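Local coordinates for protein homoserine dehydrogenase (Thermoplasma acidophilum, PDB 3ING) that probably catalyses the NADP(H)-dependent interconversion of aspartate semialdehyde and homoserine, a step in threonine and methionine biosynthesis, and binds NADPH, at residues 5-10 with 315-320; 20-25 with 308-313. All coordinates share one frame; numbering follows the deposited sequence.

Interactions 1 and 2 sit side by side, their centres about 10 Å apart, where helix 306-321 returns to the nucleotide-binding domain. Along the chain the order is 5-10, 20-25, 308-313, 315-320, which nests interaction 2 inside the loop closed by interaction 1. Strand 4-10 and helix 14-29 follow one another as the first strand and helix of the Rossmann fold; the late part of helix 306-321 packs on the strand and its early part on the helix. The two contacts touch at Ile7 CD1 to Ile23 CD1 (3.5 Å) and at Leu9 CD2 to Leu20 CD2 (3.7 Å). One C-terminal helix thus connects the Rossmann core with the nicotinamide end of the bound NADPH.

Interaction 1 (5-10 with 315-320); sequences IRIILM and NDILLL
The flat group in this contact is the backbone carbonyl of Ile317, touched at its oxygen end: Ile5 CD1 comes to 3.9 Å from Ile317 O and does not cover the carbonyl carbon. All else that meets is branched aliphatic chain. Ile317 works as a fork. Its CG2 branch meets Ile5 CG2 at 3.9 Å, the two side chains passing at a slant, while the CG1-CD1 branch runs on to Ile7. There the methyls meet tip to tip, Ile7 CD1 to Ile317 CD1 at 3.8 Å, with the side chains at about a right angle. Ile5 holds CG1 opposite the backbone N (chi1 -170°) and is extended beyond it, which carries CD1 out to the helix backbone. In Ile7, CG1 instead stands between the backbone N and the carbonyl carbon (chi1 85°), which sends CD1 to the end of Ile317.

Ile5 and Ile7, two residues apart, use the same face of strand 4-10, an inner strand of the Rossmann sheet between 34-41 and 85-88, and helix 306-321 lies across that face. Ile5 also packs on Ile35 and Leu85, and Ile7 on Val37 and on Ile23 of helix 14-29. Beside Ile317, Asp316 forms a salt bridge with Arg140 and accepts a hydrogen bond from the backbone N of Glu142, a residue of the sodium site; Leu318 and Leu319 pack on Leu160 of the second subunit. With all three isoleucines buried and no polar bond between strand and helix, the contact probably rests on van der Waals fit and the exclusion of water.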
ATOM      1  N   ILE A   5      16.606  -2.023 -17.039  1.00 35.46           N
ATOM      2  CA  ILE A   5      15.355  -2.245 -17.782  1.00 32.34           C
ATOM      3  C   ILE A   5      15.287  -1.199 -18.875  1.00 30.85           C
ATOM      4  O   ILE A   5      15.548  -0.019 -18.644  1.00 32.44           O
ATOM      5  CB  ILE A   5      14.070  -2.315 -16.873  1.00 31.51           C
ATOM      6  CG1 ILE A   5      12.872  -2.804 -17.721  1.00 39.48           C
ATOM      7  CG2 ILE A   5      13.771  -1.006 -16.226  1.00 32.50           C
ATOM      8  CD1 ILE A   5      11.553  -3.093 -16.957  1.00 40.95           C
ATOM      9  N   ARG A   6      14.975  -1.654 -20.081  1.00 28.69           N
ATOM     10  CA  ARG A   6      14.917  -0.792 -21.235  1.00 26.99           C
ATOM     11  C   ARG A   6      13.459  -0.468 -21.516  1.00 28.06           C
ATOM     12  O   ARG A   6      12.634  -1.391 -21.635  1.00 26.82           O
ATOM     13  CB  ARG A   6      15.521  -1.489 -22.427  1.00 27.41           C
ATOM     14  CG  ARG A   6      17.047  -1.827 -22.287  1.00 31.35           C
ATOM     15  CD  ARG A   6      17.474  -2.877 -23.296  1.00 40.17           C
ATOM     16  NE  ARG A   6      16.695  -4.107 -23.116  1.00 52.55           N
ATOM     17  CZ  ARG A   6      16.727  -5.163 -23.933  1.00 59.81           C
ATOM     18  NH1 ARG A   6      17.525  -5.185 -25.000  1.00 59.70           N
ATOM     19  NH2 ARG A   6      15.961  -6.213 -23.675  1.00 56.57           N
ATOM     20  N   ILE A   7      13.139   0.828 -21.605  1.00 26.48           N
ATOM     21  CA  ILE A   7      11.753   1.238 -21.859  1.00 23.61           C
ATOM     22  C   ILE A   7      11.616   2.142 -23.084  1.00 22.88           C
ATOM     23  O   ILE A   7      12.590   2.782 -23.576  1.00 21.52           O
ATOM     24  CB  ILE A   7      11.088   1.917 -20.617  1.00 24.74           C
ATOM     25  CG1 ILE A   7      11.432   3.434 -20.572  1.00 27.17           C
ATOM     26  CG2 ILE A   7      11.454   1.135 -19.341  1.00 21.26           C
ATOM     27  CD1 ILE A   7      10.824   4.174 -19.475  1.00 26.84           C
ATOM     28  N   ILE A   8      10.393   2.140 -23.597  1.00 22.99           N
ATOM     29  CA  ILE A   8       9.977   3.041 -24.646  1.00 23.72           C
ATOM     30  C   ILE A   8       8.858   3.867 -24.037  1.00 22.97           C
ATOM     31  O   ILE A   8       7.926   3.314 -23.447  1.00 20.95           O
ATOM     32  CB  ILE A   8       9.472   2.290 -25.893  1.00 23.79           C
ATOM     33  CG1 ILE A   8      10.662   1.665 -26.662  1.00 26.19           C
ATOM     34  CG2 ILE A   8       8.712   3.240 -26.777  1.00 25.07           C
ATOM     35  CD1 ILE A   8      10.248   0.544 -27.662  1.00 27.09           C
ATOM     36  N   LEU A   9       8.949   5.191 -24.163  1.00 21.21           N
ATOM     37  CA  LEU A   9       7.962   6.082 -23.567  1.00 21.51           C
ATOM     38  C   LEU A   9       7.166   6.801 -24.661  1.00 21.94           C
ATOM     39  O   LEU A   9       7.730   7.567 -25.406  1.00 21.09           O
ATOM     40  CB  LEU A   9       8.644   7.139 -22.692  1.00 19.65           C
ATOM     41  CG  LEU A   9       7.736   8.198 -22.030  1.00 22.24           C
ATOM     42  CD1 LEU A   9       6.602   7.481 -21.210  1.00 19.29           C
ATOM     43  CD2 LEU A   9       8.515   9.215 -21.151  1.00 17.63           C
HETATM   44  N   MSE A  10       5.855   6.614 -24.670  1.00 20.78           N
HETATM   45  CA  MSE A  10       4.975   7.270 -25.600  1.00 22.27           C
HETATM   46  C   MSE A  10       4.240   8.384 -24.857  1.00 20.21           C
HETATM   47  O   MSE A  10       3.472   8.093 -23.951  1.00 20.53           O
HETATM   48  CB  MSE A  10       3.928   6.292 -26.110  1.00 24.23           C
HETATM   49  CG  MSE A  10       4.414   5.103 -26.891  1.00 36.21           C
HETATM   50 SE   MSE A  10       4.517   5.506 -28.766  0.75 32.40          SE
HETATM   51  CE  MSE A  10       2.759   6.073 -29.284  1.00 25.82           C
ATOM     52  N   ASN A 315       6.964   3.421 -10.351  1.00 23.39           N
ATOM     53  CA  ASN A 315       6.791   2.277  -9.442  1.00 23.36           C
ATOM     54  C   ASN A 315       6.379   1.045 -10.240  1.00 23.12           C
ATOM     55  O   ASN A 315       6.927  -0.038 -10.045  1.00 21.57           O
ATOM     56  CB  ASN A 315       5.764   2.554  -8.349  1.00 20.43           C
ATOM     57  CG  ASN A 315       5.777   1.489  -7.294  1.00 23.67           C
ATOM     58  OD1 ASN A 315       4.886   0.608  -7.236  1.00 28.66           O
ATOM     59  ND2 ASN A 315       6.841   1.486  -6.510  1.00 15.47           N
ATOM     60  N   ASP A 316       5.441   1.215 -11.181  1.00 19.64           N
ATOM     61  CA  ASP A 316       5.023   0.109 -12.041  1.00 21.26           C
ATOM     62  C   ASP A 316       6.201  -0.439 -12.850  1.00 19.55           C
ATOM     63  O   ASP A 316       6.342  -1.663 -12.991  1.00 19.80           O
ATOM     64  CB  ASP A 316       3.885   0.496 -12.982  1.00 21.15           C
ATOM     65  CG  ASP A 316       2.492   0.380 -12.346  1.00 28.87           C
ATOM     66  OD1 ASP A 316       2.322  -0.295 -11.294  1.00 22.35           O
ATOM     67  OD2 ASP A 316       1.548   0.920 -12.974  1.00 24.44           O
ATOM     68  N   ILE A 317       7.028   0.451 -13.402  1.00 19.76           N
ATOM     69  CA  ILE A 317       8.234   0.019 -14.152  1.00 19.52           C
ATOM     70  C   ILE A 317       9.158  -0.855 -13.277  1.00 22.50           C
ATOM     71  O   ILE A 317       9.669  -1.915 -13.707  1.00 20.88           O
ATOM     72  CB  ILE A 317       9.020   1.244 -14.706  1.00 21.43           C
ATOM     73  CG1 ILE A 317       8.187   1.991 -15.767  1.00 23.52           C
ATOM     74  CG2 ILE A 317      10.397   0.799 -15.276  1.00 20.84           C
ATOM     75  CD1 ILE A 317       8.856   3.295 -16.317  1.00 17.61           C
ATOM     76  N   LEU A 318       9.339  -0.423 -12.030  1.00 21.87           N
ATOM     77  CA  LEU A 318      10.225  -1.123 -11.110  1.00 23.54           C
ATOM     78  C   LEU A 318       9.593  -2.436 -10.661  1.00 24.48           C
ATOM     79  O   LEU A 318      10.287  -3.462 -10.566  1.00 24.43           O
ATOM     80  CB  LEU A 318      10.569  -0.216  -9.928  1.00 22.99           C
ATOM     81  CG  LEU A 318      11.397   0.993 -10.348  1.00 23.12           C
ATOM     82  CD1 LEU A 318      11.676   1.936  -9.164  1.00 23.39           C
ATOM     83  CD2 LEU A 318      12.720   0.522 -10.993  1.00 20.84           C
ATOM     84  N   LEU A 319       8.280  -2.456 -10.462  1.00 23.36           N
ATOM     85  CA  LEU A 319       7.622  -3.742 -10.129  1.00 24.69           C
ATOM     86  C   LEU A 319       7.801  -4.742 -11.272  1.00 25.34           C
ATOM     87  O   LEU A 319       8.061  -5.922 -11.033  1.00 26.50           O
ATOM     88  CB  LEU A 319       6.135  -3.560  -9.817  1.00 19.46           C
ATOM     89  CG  LEU A 319       5.775  -2.888  -8.470  1.00 20.34           C
ATOM     90  CD1 LEU A 319       4.284  -2.523  -8.384  1.00 21.22           C
ATOM     91  CD2 LEU A 319       6.184  -3.884  -7.352  1.00 15.57           C
ATOM     92  N   LEU A 320       7.690  -4.273 -12.512  1.00 23.92           N
ATOM     93  CA  LEU A 320       7.839  -5.178 -13.652  1.00 27.38           C
ATOM     94  C   LEU A 320       9.287  -5.601 -13.897  1.00 29.92           C
ATOM     95  O   LEU A 320       9.533  -6.627 -14.510  1.00 32.07           O
ATOM     96  CB  LEU A 320       7.229  -4.586 -14.905  1.00 24.45           C
ATOM     97  CG  LEU A 320       5.717  -4.694 -14.987  1.00 26.75           C
ATOM     98  CD1 LEU A 320       5.143  -3.790 -16.099  1.00 21.47           C
ATOM     99  CD2 LEU A 320       5.320  -6.133 -15.251  1.00 29.36           C
TER

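Interaction 2 (20-25 with 308-313); sequences LRIIDA and ETAGAV. With NDP (NADPH dihydro-nicotinamide-adenine-dinucleotide phosphate), chain C.
Ile22 points end-on at helix 306-321, its CD1 methyl set against the backbone between Ala310 and Gly311. The nearest approach is Ile22 CD1 to Gly311 N at 3.5 Å, with Gly311 CA 3.7 Å from that same CD1. On the neighbouring residue, Ala310 CB touches Ile22 CD1 at 3.8 Å. With CG1 opposite the carbonyl carbon (chi1 -68°) and the chain extended beyond it, Ile22 bridges the two helices through one methyl; Pro161 of the second subunit also packs on it. Helix 14-29 is the first helix of the Rossmann fold; the glycine-rich GxGxxG motif (Gly11, Gly13, Gly16) runs from the end of strand 4-10 into its first turn, where the backbone N of Val15 is hydrogen-bonded to NADPH. Ala310 packs on Asn18 and Val19 of this helix, while the preceding residue, Thr309, turns to the cofactor. Thr309 CG2 lies over one face of the dihydronicotinamide ring, 3.6 Å from NDP C4N, the hydride-carrying carbon. Thr309 OG1 is 3.2 Å from the carboxamide oxygen NDP O7N, though its proton may go instead to Gly305 O. Cutting Thr309 back to alanine removes CG2 and OG1 and is likely to thin the cover near C4N and leave whichever oxygen takes the hydroxyl proton without that donor.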
ATOM      1  N   LEU A  20      10.320  11.002 -17.195  1.00 19.28           N
ATOM      2  CA  LEU A  20      11.720  11.141 -17.543  1.00 20.93           C
ATOM      3  C   LEU A  20      12.507  11.790 -16.400  1.00 19.82           C
ATOM      4  O   LEU A  20      13.604  11.368 -16.079  1.00 20.25           O
ATOM      5  CB  LEU A  20      11.863  11.993 -18.819  1.00 19.07           C
ATOM      6  CG  LEU A  20      11.406  11.391 -20.147  1.00 21.88           C
ATOM      7  CD1 LEU A  20      11.725  12.316 -21.319  1.00 22.79           C
ATOM      8  CD2 LEU A  20      12.042  10.023 -20.364  1.00 18.11           C
ATOM      9  N   ARG A  21      11.949  12.818 -15.780  1.00 18.84           N
ATOM     10  CA  ARG A  21      12.658  13.481 -14.681  1.00 17.07           C
ATOM     11  C   ARG A  21      12.941  12.504 -13.557  1.00 19.89           C
ATOM     12  O   ARG A  21      14.074  12.450 -13.048  1.00 23.76           O
ATOM     13  CB  ARG A  21      11.856  14.662 -14.133  1.00 19.07           C
ATOM     14  CG  ARG A  21      11.796  15.894 -15.058  1.00 21.95           C
ATOM     15  CD  ARG A  21      11.047  17.085 -14.444  1.00 19.56           C
ATOM     16  NE  ARG A  21      10.917  18.172 -15.417  1.00 19.78           N
ATOM     17  CZ  ARG A  21       9.794  18.558 -16.015  1.00 25.92           C
ATOM     18  NH1 ARG A  21       8.629  17.991 -15.744  1.00 26.81           N
ATOM     19  NH2 ARG A  21       9.832  19.569 -16.862  1.00 24.91           N
ATOM     20  N   ILE A  22      11.931  11.717 -13.180  1.00 20.77           N
ATOM     21  CA  ILE A  22      12.079  10.740 -12.092  1.00 20.02           C
ATOM     22  C   ILE A  22      13.084   9.667 -12.448  1.00 24.60           C
ATOM     23  O   ILE A  22      13.942   9.336 -11.641  1.00 22.50           O
ATOM     24  CB  ILE A  22      10.710  10.141 -11.668  1.00 23.06           C
ATOM     25  CG1 ILE A  22       9.884  11.253 -11.003  1.00 18.80           C
ATOM     26  CG2 ILE A  22      10.876   8.954 -10.677  1.00 22.78           C
ATOM     27  CD1 ILE A  22       8.449  10.917 -10.665  1.00 19.95           C
ATOM     28  N   ILE A  23      13.034   9.171 -13.678  1.00 21.78           N
ATOM     29  CA  ILE A  23      13.991   8.173 -14.137  1.00 22.97           C
ATOM     30  C   ILE A  23      15.403   8.737 -14.107  1.00 23.65           C
ATOM     31  O   ILE A  23      16.347   8.084 -13.646  1.00 25.53           O
ATOM     32  CB  ILE A  23      13.653   7.644 -15.576  1.00 20.42           C
ATOM     33  CG1 ILE A  23      12.358   6.833 -15.535  1.00 22.88           C
ATOM     34  CG2 ILE A  23      14.900   6.856 -16.176  1.00 24.72           C
ATOM     35  CD1 ILE A  23      11.776   6.404 -16.901  1.00 20.98           C
ATOM     36  N   ASP A  24      15.553   9.975 -14.544  1.00 23.75           N
ATOM     37  CA  ASP A  24      16.865  10.577 -14.593  1.00 25.09           C
ATOM     38  C   ASP A  24      17.444  10.761 -13.162  1.00 27.36           C
ATOM     39  O   ASP A  24      18.625  10.461 -12.899  1.00 25.25           O
ATOM     40  CB  ASP A  24      16.810  11.902 -15.315  1.00 26.04           C
ATOM     41  CG  ASP A  24      18.184  12.400 -15.685  1.00 31.42           C
ATOM     42  OD1 ASP A  24      19.020  11.574 -16.107  1.00 40.85           O
ATOM     43  OD2 ASP A  24      18.416  13.613 -15.564  1.00 41.10           O
ATOM     44  N   ALA A  25      16.600  11.185 -12.236  1.00 24.02           N
ATOM     45  CA  ALA A  25      17.023  11.390 -10.847  1.00 26.94           C
ATOM     46  C   ALA A  25      17.361  10.045 -10.253  1.00 28.83           C
ATOM     47  O   ALA A  25      18.338   9.903  -9.543  1.00 29.76           O
ATOM     48  CB  ALA A  25      15.919  12.094 -10.047  1.00 25.09           C
ATOM     49  N   GLU A 308       3.453  13.190  -9.080  1.00 20.65           N
ATOM     50  CA  GLU A 308       3.083  12.031  -8.266  1.00 22.85           C
ATOM     51  C   GLU A 308       2.533  10.918  -9.107  1.00 22.63           C
ATOM     52  O   GLU A 308       2.812   9.750  -8.868  1.00 23.55           O
ATOM     53  CB  GLU A 308       2.084  12.451  -7.189  1.00 22.76           C
ATOM     54  CG  GLU A 308       2.694  13.441  -6.182  1.00 23.55           C
ATOM     55  CD  GLU A 308       2.758  14.899  -6.630  1.00 31.00           C
ATOM     56  OE1 GLU A 308       2.080  15.321  -7.587  1.00 23.78           O
ATOM     57  OE2 GLU A 308       3.441  15.657  -5.937  1.00 24.70           O
ATOM     58  N   THR A 309       1.786  11.265 -10.134  1.00 22.37           N
ATOM     59  CA  THR A 309       1.306  10.279 -11.081  1.00 19.22           C
ATOM     60  C   THR A 309       2.501   9.638 -11.781  1.00 21.39           C
ATOM     61  O   THR A 309       2.556   8.426 -11.936  1.00 20.52           O
ATOM     62  CB  THR A 309       0.382  10.967 -12.117  1.00 21.03           C
ATOM     63  OG1 THR A 309      -0.763  11.542 -11.453  1.00 22.98           O
ATOM     64  CG2 THR A 309      -0.110  10.011 -13.252  1.00 20.24           C
ATOM     65  N   ALA A 310       3.469  10.447 -12.198  1.00 21.53           N
ATOM     66  CA  ALA A 310       4.718   9.927 -12.811  1.00 21.94           C
ATOM     67  C   ALA A 310       5.458   8.942 -11.865  1.00 23.08           C
ATOM     68  O   ALA A 310       6.037   7.939 -12.275  1.00 20.72           O
ATOM     69  CB  ALA A 310       5.640  11.132 -13.232  1.00 19.84           C
ATOM     70  N   GLY A 311       5.398   9.211 -10.574  1.00 20.86           N
ATOM     71  CA  GLY A 311       6.032   8.341  -9.607  1.00 21.78           C
ATOM     72  C   GLY A 311       5.335   6.993  -9.551  1.00 22.12           C
ATOM     73  O   GLY A 311       5.981   5.982  -9.412  1.00 22.31           O
ATOM     74  N   ALA A 312       4.024   6.994  -9.754  1.00 21.91           N
ATOM     75  CA  ALA A 312       3.220   5.755  -9.827  1.00 21.63           C
ATOM     76  C   ALA A 312       3.587   4.951 -11.057  1.00 18.47           C
ATOM     77  O   ALA A 312       3.795   3.727 -10.999  1.00 19.45           O
ATOM     78  CB  ALA A 312       1.683   6.110  -9.824  1.00 20.70           C
ATOM     79  N   VAL A 313       3.735   5.637 -12.190  1.00 20.11           N
ATOM     80  CA  VAL A 313       4.231   4.997 -13.412  1.00 19.27           C
ATOM     81  C   VAL A 313       5.606   4.351 -13.183  1.00 21.29           C
ATOM     82  O   VAL A 313       5.832   3.196 -13.600  1.00 20.39           O
ATOM     83  CB  VAL A 313       4.286   5.984 -14.631  1.00 18.98           C
ATOM     84  CG1 VAL A 313       4.905   5.334 -15.851  1.00 23.97           C
ATOM     85  CG2 VAL A 313       2.871   6.583 -14.930  1.00 21.63           C
TER
HETATM   86  PA  NDP C 326      -0.657  15.806 -21.952  1.00 23.13           P
HETATM   87  O1A NDP C 326      -0.004  16.834 -21.121  1.00 20.48           O
HETATM   88  O2A NDP C 326      -1.656  16.284 -22.936  1.00 20.11           O
HETATM   89  O5B NDP C 326       0.447  14.965 -22.770  1.00 21.40           O
HETATM   90  C5B NDP C 326       0.166  13.984 -23.747  1.00 22.01           C
HETATM   91  C4B NDP C 326       1.440  13.590 -24.478  1.00 22.11           C
HETATM   92  O4B NDP C 326       1.177  12.689 -25.522  1.00 23.09           O
HETATM   93  C3B NDP C 326       2.092  14.789 -25.182  1.00 20.62           C
HETATM   94  O3B NDP C 326       3.488  14.586 -25.340  1.00 21.58           O
HETATM   95  C2B NDP C 326       1.425  14.790 -26.515  1.00 19.44           C
HETATM   96  O2B NDP C 326       2.152  15.433 -27.525  1.00 24.11           O
HETATM   97  C1B NDP C 326       1.414  13.309 -26.784  1.00 18.91           C
HETATM   98  N9A NDP C 326       0.397  12.858 -27.726  1.00 23.58           N
HETATM   99  C8A NDP C 326      -0.851  13.345 -27.999  1.00 26.33           C
HETATM  100  N7A NDP C 326      -1.428  12.512 -28.922  1.00 23.13           N
HETATM  101  C5A NDP C 326      -0.559  11.532 -29.210  1.00 26.50           C
HETATM  102  C6A NDP C 326      -0.666  10.472 -30.087  1.00 28.98           C
HETATM  103  N6A NDP C 326      -1.852  10.116 -30.573  1.00 41.16           N
HETATM  104  N1A NDP C 326       0.399   9.646 -30.137  1.00 25.79           N
HETATM  105  C2A NDP C 326       1.560   9.848 -29.418  1.00 29.38           C
HETATM  106  N3A NDP C 326       1.682  10.899 -28.529  1.00 27.05           N
HETATM  107  C4A NDP C 326       0.591  11.717 -28.460  1.00 22.86           C
HETATM  108  O3  NDP C 326      -1.337  14.696 -21.009  1.00 14.44           O
HETATM  109  PN  NDP C 326      -0.924  14.348 -19.494  1.00 19.47           P
HETATM  110  O1N NDP C 326      -1.532  15.360 -18.577  1.00 22.62           O
HETATM  111  O2N NDP C 326       0.554  14.120 -19.486  1.00 19.22           O
HETATM  112  O5D NDP C 326      -1.700  12.947 -19.223  1.00 21.32           O
HETATM  113  C5D NDP C 326      -1.182  11.824 -19.937  1.00 22.36           C
HETATM  114  C4D NDP C 326      -2.023  10.595 -19.605  1.00 23.30           C
HETATM  115  O4D NDP C 326      -1.929  10.376 -18.215  1.00 22.88           O
HETATM  116  C3D NDP C 326      -3.491  10.758 -19.895  1.00 20.76           C
HETATM  117  O3D NDP C 326      -4.067   9.613 -20.533  1.00 18.82           O
HETATM  118  C2D NDP C 326      -4.111  11.031 -18.538  1.00 20.15           C
HETATM  119  O2D NDP C 326      -5.452  10.630 -18.457  1.00 20.22           O
HETATM  120  C1D NDP C 326      -3.214  10.217 -17.635  1.00 18.29           C
HETATM  121  N1N NDP C 326      -3.238  10.642 -16.246  1.00 18.16           N
HETATM  122  C2N NDP C 326      -2.919  11.937 -15.932  1.00 20.41           C
HETATM  123  C3N NDP C 326      -3.097  12.453 -14.657  1.00 24.90           C
HETATM  124  C7N NDP C 326      -2.595  13.815 -14.358  1.00 27.90           C
HETATM  125  O7N NDP C 326      -2.092  14.010 -13.091  1.00 34.74           O
HETATM  126  N7N NDP C 326      -2.510  14.761 -15.284  1.00 26.05           N
HETATM  127  C4N NDP C 326      -3.320  11.528 -13.465  1.00 25.56           C
HETATM  128  C5N NDP C 326      -3.618  10.126 -13.918  1.00 19.13           C
HETATM  129  C6N NDP C 326      -3.547   9.743 -15.255  1.00 17.90           C
HETATM  130  P2B NDP C 326       2.691  16.938 -27.405  1.00 35.51           P
HETATM  131  O1X NDP C 326       3.162  17.158 -28.817  1.00 36.04           O
HETATM  132  O2X NDP C 326       3.721  17.116 -26.251  1.00 27.68           O
HETATM  133  O3X NDP C 326       1.464  17.735 -27.092  1.00 20.80           O